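Local coordinates for IroE-like serine hydrolase (Shewanella oneidensis, PDB 3GFF), which probably hydrolyses ester bonds as a serine hydrolase of the alpha/beta-hydrolase clan, related to the esterase IroE, at residues A[14-19]-A[25-30]; A[150-155]-A[181-186]; A[240-245]-A[251-256]. One frame throughout, in Å; residues are numbered along the deposited sequence.

Contact 1: A[14-19]-A[25-30]; sequences SKRLES and TREYVI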
# COMPACT_ATOMS: atom_id res chain seq x y z
N SER A 14 1.42 -15.74 -16.73
CA SER A 14 0.79 -16.88 -16.07
C SER A 14 1.51 -18.17 -16.44
O SER A 14 1.57 -18.56 -17.60
CB SER A 14 -0.69 -16.97 -16.43
OG SER A 14 -1.16 -18.30 -16.20
N LYS A 15 2.01 -18.86 -15.43
CA LYS A 15 2.81 -20.06 -15.59
C LYS A 15 2.24 -21.34 -14.98
O LYS A 15 1.40 -21.31 -14.09
CB LYS A 15 4.16 -19.78 -14.94
CG LYS A 15 5.35 -19.76 -15.85
CD LYS A 15 5.37 -18.71 -16.92
CE LYS A 15 6.39 -19.13 -17.95
NZ LYS A 15 5.96 -20.43 -18.60
N ARG A 16 2.76 -22.48 -15.47
CA ARG A 16 2.43 -23.81 -14.94
C ARG A 16 3.65 -24.72 -14.86
O ARG A 16 4.51 -24.72 -15.75
CB ARG A 16 1.38 -24.53 -15.79
CG ARG A 16 -0.01 -24.08 -15.50
CD ARG A 16 -0.92 -24.29 -16.68
NE ARG A 16 -2.08 -23.42 -16.52
CZ ARG A 16 -3.32 -23.81 -16.26
NH1 ARG A 16 -3.62 -25.12 -16.17
NH2 ARG A 16 -4.30 -22.89 -16.13
N LEU A 17 3.67 -25.52 -13.81
CA LEU A 17 4.71 -26.49 -13.60
C LEU A 17 4.08 -27.80 -13.11
O LEU A 17 3.27 -27.81 -12.16
CB LEU A 17 5.66 -25.92 -12.54
CG LEU A 17 7.00 -26.56 -12.23
CD1 LEU A 17 7.82 -25.63 -11.36
CD2 LEU A 17 6.78 -27.88 -11.54
N GLU A 18 4.43 -28.91 -13.76
CA GLU A 18 3.96 -30.22 -13.31
C GLU A 18 4.84 -30.61 -12.14
O GLU A 18 6.01 -30.86 -12.34
CB GLU A 18 4.05 -31.27 -14.42
CG GLU A 18 3.09 -31.06 -15.58
CD GLU A 18 1.63 -30.89 -15.14
OE1 GLU A 18 0.97 -31.90 -14.76
OE2 GLU A 18 1.13 -29.74 -15.21
N SER A 19 4.29 -30.65 -10.92
CA SER A 19 5.08 -31.03 -9.75
C SER A 19 5.09 -32.53 -9.64
O SER A 19 4.07 -33.14 -9.40
CB SER A 19 4.52 -30.46 -8.44
OG SER A 19 5.29 -30.92 -7.33
N THR A 25 -0.45 -30.44 -10.94
CA THR A 25 -0.11 -29.25 -11.68
C THR A 25 -0.11 -28.11 -10.67
O THR A 25 -1.02 -28.00 -9.85
CB THR A 25 -1.18 -28.94 -12.71
OG1 THR A 25 -1.36 -30.08 -13.54
CG2 THR A 25 -0.78 -27.71 -13.57
N ARG A 26 0.94 -27.30 -10.72
CA ARG A 26 1.06 -26.15 -9.88
C ARG A 26 1.07 -24.88 -10.75
O ARG A 26 1.81 -24.81 -11.72
CB ARG A 26 2.33 -26.24 -9.01
CG ARG A 26 2.16 -27.00 -7.70
CD ARG A 26 0.96 -26.41 -6.95
NE ARG A 26 0.96 -26.66 -5.53
CZ ARG A 26 0.98 -25.75 -4.57
NH1 ARG A 26 0.94 -24.46 -4.80
NH2 ARG A 26 0.99 -26.15 -3.32
N GLU A 27 0.24 -23.90 -10.40
CA GLU A 27 0.19 -22.62 -11.09
C GLU A 27 0.88 -21.52 -10.31
O GLU A 27 0.96 -21.54 -9.06
CB GLU A 27 -1.27 -22.22 -11.40
CG GLU A 27 -1.91 -23.11 -12.43
CD GLU A 27 -3.37 -22.78 -12.71
OE1 GLU A 27 -4.05 -22.17 -11.86
OE2 GLU A 27 -3.83 -23.16 -13.80
N TYR A 28 1.42 -20.59 -11.07
CA TYR A 28 2.09 -19.45 -10.50
C TYR A 28 2.13 -18.29 -11.49
O TYR A 28 1.93 -18.48 -12.69
CB TYR A 28 3.49 -19.83 -10.01
CG TYR A 28 4.50 -20.22 -11.05
CD1 TYR A 28 4.61 -21.53 -11.48
CD2 TYR A 28 5.37 -19.28 -11.59
CE1 TYR A 28 5.55 -21.90 -12.40
CE2 TYR A 28 6.32 -19.64 -12.50
CZ TYR A 28 6.42 -20.95 -12.90
OH TYR A 28 7.33 -21.33 -13.85
N VAL A 29 2.40 -17.10 -10.97
CA VAL A 29 2.48 -15.88 -11.76
C VAL A 29 3.83 -15.18 -11.54
O VAL A 29 4.38 -15.23 -10.45
CB VAL A 29 1.33 -14.88 -11.40
CG1 VAL A 29 0.01 -15.31 -12.01
CG2 VAL A 29 1.21 -14.73 -9.87
N ILE A 30 4.37 -14.60 -12.60
CA ILE A 30 5.66 -13.88 -12.57
C ILE A 30 5.47 -12.42 -13.02
O ILE A 30 4.81 -12.19 -14.00
CB ILE A 30 6.65 -14.47 -13.62
CG1 ILE A 30 6.99 -15.93 -13.32
CG2 ILE A 30 7.93 -13.66 -13.70
CD1 ILE A 30 7.96 -16.52 -14.36
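An antiparallel beta hairpin at the border of the central sheet pairs Lys15 with Tyr28 and Leu17 with Arg26, each through two backbone hydrogen bonds; Lys15 N to Tyr28 O measures 2.8 Å and Arg26 N to Leu17 O likewise 2.8 Å. On the inner face, Tyr28 takes the sterically demanding first torsion that sets CG between its own N and carbonyl carbon (chi1 67°), which swings the ring across to the partner strand. Lys15 CB then lies over the ring face, 3.3 Å from its centroid in a CH-pi contact, while Leu17 CB meets the ring edge 4.0 Å from CE1. A lysine suits this place because its aliphatic root covers the aromatic while its amine leads away. The other face is polar: Thr25 OG1 donates to the syn side of Glu18 OE2 at 3.0 Å, the bent glutamate chain bringing its carboxylate across to the threonine. Arg16 and Glu27 run alongside each other as an ion pair whose exact placement is doubtful. Leu17 and Tyr28 rest on Leu125 of helix 114-132, Arg26 reaches Asp89, and backbone bonds from Glu27 and Val29 join the hairpin to strand 77-81 and the adjoining His82.

Contact 2: A[150-155]-A[181-186]; sequences VAMEAL and TLLEER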
# COMPACT_ATOMS: atom_id res chain seq x y z
N VAL A 150 5.02 -21.19 6.76
CA VAL A 150 5.94 -21.71 5.74
C VAL A 150 7.30 -21.00 5.91
O VAL A 150 8.36 -21.64 5.88
CB VAL A 150 5.42 -21.50 4.33
CG1 VAL A 150 6.48 -21.93 3.31
CG2 VAL A 150 4.09 -22.23 4.12
N ALA A 151 7.25 -19.67 6.06
CA ALA A 151 8.45 -18.86 6.35
C ALA A 151 9.13 -19.40 7.59
O ALA A 151 10.32 -19.67 7.55
CB ALA A 151 8.09 -17.38 6.53
N MSE A 152 8.38 -19.62 8.67
CA MSE A 152 8.98 -20.11 9.93
C MSE A 152 9.66 -21.45 9.76
O MSE A 152 10.74 -21.66 10.28
CB MSE A 152 7.92 -20.23 11.05
CG MSE A 152 7.33 -18.89 11.54
SE MSE A 152 8.71 -17.52 11.92
CE MSE A 152 7.68 -16.16 12.72
N GLU A 153 9.00 -22.37 9.04
CA GLU A 153 9.53 -23.71 8.81
C GLU A 153 10.78 -23.70 7.89
O GLU A 153 11.75 -24.41 8.11
CB GLU A 153 8.40 -24.60 8.27
CG GLU A 153 8.72 -26.07 8.18
CD GLU A 153 8.99 -26.72 9.53
OE1 GLU A 153 8.90 -26.05 10.60
OE2 GLU A 153 9.30 -27.91 9.51
N ALA A 154 10.77 -22.84 6.88
CA ALA A 154 11.92 -22.66 6.00
C ALA A 154 13.11 -22.24 6.88
O ALA A 154 14.18 -22.84 6.79
CB ALA A 154 11.61 -21.60 4.91
N LEU A 155 12.90 -21.24 7.74
CA LEU A 155 13.93 -20.81 8.68
C LEU A 155 14.24 -21.98 9.61
O LEU A 155 15.38 -22.41 9.70
CB LEU A 155 13.50 -19.53 9.45
CG LEU A 155 14.50 -18.77 10.36
CD1 LEU A 155 15.60 -18.06 9.58
CD2 LEU A 155 13.75 -17.71 11.25
N THR A 181 6.86 -24.71 20.14
CA THR A 181 7.99 -25.19 20.93
C THR A 181 9.11 -25.60 20.01
O THR A 181 10.27 -25.34 20.31
CB THR A 181 7.62 -26.42 21.81
OG1 THR A 181 6.64 -26.03 22.77
CG2 THR A 181 8.82 -26.94 22.54
N LEU A 182 8.79 -26.26 18.89
CA LEU A 182 9.81 -26.65 17.90
C LEU A 182 10.53 -25.43 17.36
O LEU A 182 11.75 -25.46 17.17
CB LEU A 182 9.19 -27.41 16.73
CG LEU A 182 9.00 -28.91 16.93
CD1 LEU A 182 8.65 -29.26 18.37
CD2 LEU A 182 7.97 -29.42 15.93
N LEU A 183 9.79 -24.35 17.13
CA LEU A 183 10.39 -23.08 16.67
C LEU A 183 11.31 -22.46 17.71
O LEU A 183 12.41 -22.02 17.37
CB LEU A 183 9.33 -22.04 16.31
CG LEU A 183 8.83 -21.89 14.90
CD1 LEU A 183 7.98 -20.62 14.90
CD2 LEU A 183 9.99 -21.75 13.94
N GLU A 184 10.83 -22.39 18.95
CA GLU A 184 11.60 -21.86 20.04
C GLU A 184 12.92 -22.65 20.21
O GLU A 184 13.95 -22.06 20.48
CB GLU A 184 10.79 -21.95 21.34
CG GLU A 184 9.61 -20.98 21.41
CD GLU A 184 8.72 -21.24 22.62
OE1 GLU A 184 8.81 -22.34 23.20
OE2 GLU A 184 7.91 -20.38 22.96
N GLU A 185 12.85 -23.98 20.08
CA GLU A 185 14.03 -24.83 20.16
C GLU A 185 15.06 -24.41 19.10
O GLU A 185 16.25 -24.36 19.37
CB GLU A 185 13.63 -26.29 19.99
CG GLU A 185 12.88 -26.80 21.19
CD GLU A 185 12.51 -28.28 21.17
OE1 GLU A 185 12.81 -29.02 20.18
OE2 GLU A 185 11.91 -28.68 22.19
N ARG A 186 14.58 -24.07 17.91
CA ARG A 186 15.48 -23.65 16.84
C ARG A 186 16.17 -22.32 17.16
O ARG A 186 17.35 -22.17 16.88
CB ARG A 186 14.72 -23.54 15.52
CG ARG A 186 15.60 -23.12 14.35
CD ARG A 186 16.62 -24.14 14.01
NE ARG A 186 17.62 -23.66 13.03
CZ ARG A 186 18.76 -23.06 13.35
NH1 ARG A 186 19.04 -22.82 14.62
NH2 ARG A 186 19.64 -22.69 12.41
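Met152 and Leu183 meet where two helices of an alpha/beta-hydrolase fold lie beside each other. Helix 146-156, which follows the probable nucleophile elbow, links strands 138-144 and 164-168 in one beta-alpha-beta unit, and helix 178-189 links 164-168 and 195-201 in the next. The interface between the segments is small, 166 Å² in all, and no hydrogen bond crosses it.

The apolar part belongs to the branched end of Leu183, which crosses the Met152 side chain at about a right angle. Its two methyls straddle the root of the methionine: CD1 lies 3.8 Å from Met152 CG, while CD2 is 3.9 Å from Met152 CB. The fork of a leucine suits this place, since one methyl can follow the methionine chain while the other lies toward its backbone. Met152, modelled as selenomethionine, bends at its second torsion (chi2 -48°), which turns the selenium end away from Leu183 after CG has made its contact. Both side chains also touch Phe223 of helix 215-230, and Met152 reaches Ala167 on the sheet, so a third helix and a strand complete this buried cluster.

The polar part is looser. Arg186 passes the backbone of Leu155, with its guanidinium oblique to that carbonyl, and NE stays 4.2 Å from Leu155 O, too far to bond. Its charged end is engaged by Asp158 through a salt bridge at NE, by the carbonyl of Gly190 at NH1, and by the ring of Phe192 in a cation-pi contact. A long chain ending in a flat guanidinium with several N-H donors can serve all three.

Backbone and side chain meet once more beside the apolar cluster, where Leu183 CD2 packs 3.7 Å from Met152 O.

Contact 3: A[240-245]-A[251-256]; sequences KYYPEE and SHIGLY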
# COMPACT_ATOMS: atom_id res chain seq x y z
N LYS A 240 7.29 -5.47 14.02
CA LYS A 240 6.50 -4.26 14.20
C LYS A 240 5.08 -4.68 14.53
O LYS A 240 4.52 -5.53 13.87
CB LYS A 240 6.55 -3.32 12.98
CG LYS A 240 5.68 -2.05 13.19
CD LYS A 240 5.74 -1.01 12.07
CE LYS A 240 6.68 0.17 12.38
NZ LYS A 240 6.62 1.15 11.26
N TYR A 241 4.55 -4.10 15.60
CA TYR A 241 3.17 -4.32 16.04
C TYR A 241 2.28 -3.20 15.47
O TYR A 241 2.63 -2.02 15.54
CB TYR A 241 3.10 -4.36 17.59
CG TYR A 241 1.66 -4.35 18.14
CD1 TYR A 241 0.77 -5.38 17.82
CD2 TYR A 241 1.23 -3.33 18.97
CE1 TYR A 241 -0.51 -5.38 18.29
CE2 TYR A 241 -0.08 -3.31 19.48
CZ TYR A 241 -0.94 -4.37 19.13
OH TYR A 241 -2.23 -4.41 19.59
N TYR A 242 1.13 -3.60 14.94
CA TYR A 242 0.16 -2.70 14.31
C TYR A 242 -1.19 -2.75 15.06
O TYR A 242 -2.08 -3.55 14.71
CB TYR A 242 -0.05 -3.12 12.85
CG TYR A 242 1.19 -3.07 11.97
CD1 TYR A 242 2.03 -4.17 11.84
CD2 TYR A 242 1.49 -1.93 11.23
CE1 TYR A 242 3.15 -4.12 11.02
CE2 TYR A 242 2.58 -1.86 10.43
CZ TYR A 242 3.40 -2.97 10.30
OH TYR A 242 4.51 -2.87 9.51
N PRO A 243 -1.38 -1.90 16.05
CA PRO A 243 -2.64 -1.99 16.82
C PRO A 243 -3.90 -1.65 16.01
O PRO A 243 -4.99 -2.10 16.37
CB PRO A 243 -2.43 -0.94 17.94
CG PRO A 243 -1.48 0.04 17.36
CD PRO A 243 -0.53 -0.78 16.51
N GLU A 244 -3.74 -0.91 14.90
CA GLU A 244 -4.89 -0.51 14.09
C GLU A 244 -5.05 -1.39 12.88
O GLU A 244 -5.69 -1.01 11.94
CB GLU A 244 -4.77 0.96 13.68
CG GLU A 244 -4.47 1.92 14.85
CD GLU A 244 -5.48 1.83 15.98
OE1 GLU A 244 -6.67 1.59 15.69
OE2 GLU A 244 -5.09 2.02 17.17
N GLU A 245 -4.44 -2.56 12.89
CA GLU A 245 -4.61 -3.49 11.81
C GLU A 245 -5.22 -4.81 12.29
O GLU A 245 -5.15 -5.19 13.50
CB GLU A 245 -3.26 -3.78 11.10
CG GLU A 245 -2.56 -2.54 10.46
CD GLU A 245 -3.28 -1.98 9.25
OE1 GLU A 245 -3.97 -2.72 8.52
OE2 GLU A 245 -3.13 -0.77 9.02
N SER A 251 -1.43 -7.66 5.84
CA SER A 251 -0.61 -8.21 4.76
C SER A 251 0.03 -7.10 3.96
O SER A 251 1.25 -7.16 3.65
CB SER A 251 -1.43 -9.16 3.84
OG SER A 251 -2.50 -8.49 3.15
N HIS A 252 -0.74 -6.06 3.69
CA HIS A 252 -0.27 -4.95 2.87
C HIS A 252 0.79 -4.04 3.53
O HIS A 252 1.89 -3.89 2.97
CB HIS A 252 -1.44 -4.11 2.42
CG HIS A 252 -1.11 -3.16 1.31
ND1 HIS A 252 -1.11 -3.53 -0.02
CD2 HIS A 252 -0.81 -1.84 1.33
CE1 HIS A 252 -0.82 -2.48 -0.77
NE2 HIS A 252 -0.64 -1.44 0.02
N ILE A 253 0.44 -3.41 4.67
CA ILE A 253 1.34 -2.50 5.40
C ILE A 253 2.52 -3.28 5.97
O ILE A 253 3.60 -2.71 6.19
CB ILE A 253 0.60 -1.64 6.54
CG1 ILE A 253 1.39 -0.37 6.90
CG2 ILE A 253 0.29 -2.46 7.79
CD1 ILE A 253 1.69 0.62 5.69
N GLY A 254 2.30 -4.58 6.24
CA GLY A 254 3.35 -5.49 6.74
C GLY A 254 4.45 -5.69 5.69
O GLY A 254 5.63 -5.65 6.02
N LEU A 255 4.05 -5.90 4.44
CA LEU A 255 5.00 -5.99 3.32
C LEU A 255 5.60 -4.59 3.08
O LEU A 255 6.79 -4.43 2.90
CB LEU A 255 4.30 -6.48 2.05
CG LEU A 255 5.12 -6.56 0.73
CD1 LEU A 255 6.21 -7.67 0.76
CD2 LEU A 255 4.18 -6.77 -0.51
N TYR A 256 4.76 -3.56 3.10
CA TYR A 256 5.26 -2.22 2.92
C TYR A 256 6.46 -1.95 3.83
O TYR A 256 7.55 -1.60 3.38
CB TYR A 256 4.15 -1.21 3.15
CG TYR A 256 4.54 0.21 2.80
CD1 TYR A 256 5.20 1.03 3.72
CD2 TYR A 256 4.23 0.75 1.55
CE1 TYR A 256 5.56 2.36 3.39
CE2 TYR A 256 4.60 2.03 1.21
CZ TYR A 256 5.27 2.84 2.12
OH TYR A 256 5.60 4.15 1.76
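Tyr242 and Ile253 pack tightly where the chain leaves strand 235-241 and returns as helix 250-263; the loop between them carries the histidine of a probable Ser-His-Asp triad. Ile253 CG2 comes over the ring face, 3.9 Å from its centroid in a CH-pi contact, and is nearest to Tyr242 CE2 at 3.5 Å. It stands between its own N and carbonyl carbon because CG1 takes the position anti to N (chi1 -158°). Lys240 CG lies over the opposite face of the ring. Glu245 crosses beside the same methyl, its CD 3.9 Å from Ile253 CG2. Looser is the approach to Gly254, whose CA stands 4.0 Å from Tyr242 OH, and on the far side of the type I turn Pro243 and Glu244 are exposed. The hydroxyl bonds to Asp257, so a phenylalanine here would probably leave that carboxylate without its hydroxyl partner, though the ring would remain. Glu245 bonds to Ser249 and to Tyr256 of the second subunit, whose Tyr256 also packs on Ile253. The chemistry thus implies a division of labour: apolar surfaces join turn to helix, while the polar ends of Tyr242 and Glu245 find partners along the helix, just before it, and in the second subunit.

Overall arrangement
Contact 1 lies at the periphery and is only partly buried, whereas contacts 2 and 3 are buried. Contacts 1 and 3 reach the same sheet from its two ends: strand 12-19 of the hairpin and strand 235-241 are its outermost strands within the chain, and the contact centres are 29 Å apart. Contact 2 shares no element with either, though helix 114-132 touches both its first helix and the hairpin. Chemistry follows place: paired backbone bonds and charged side chains dominate the sheet border, leucine and methionine carbons the helix pair, and an aromatic ring against an aliphatic methyl the packing of the turn after strand 235-241 on helix 250-263. Of the three, contact 3 alone reaches the second subunit.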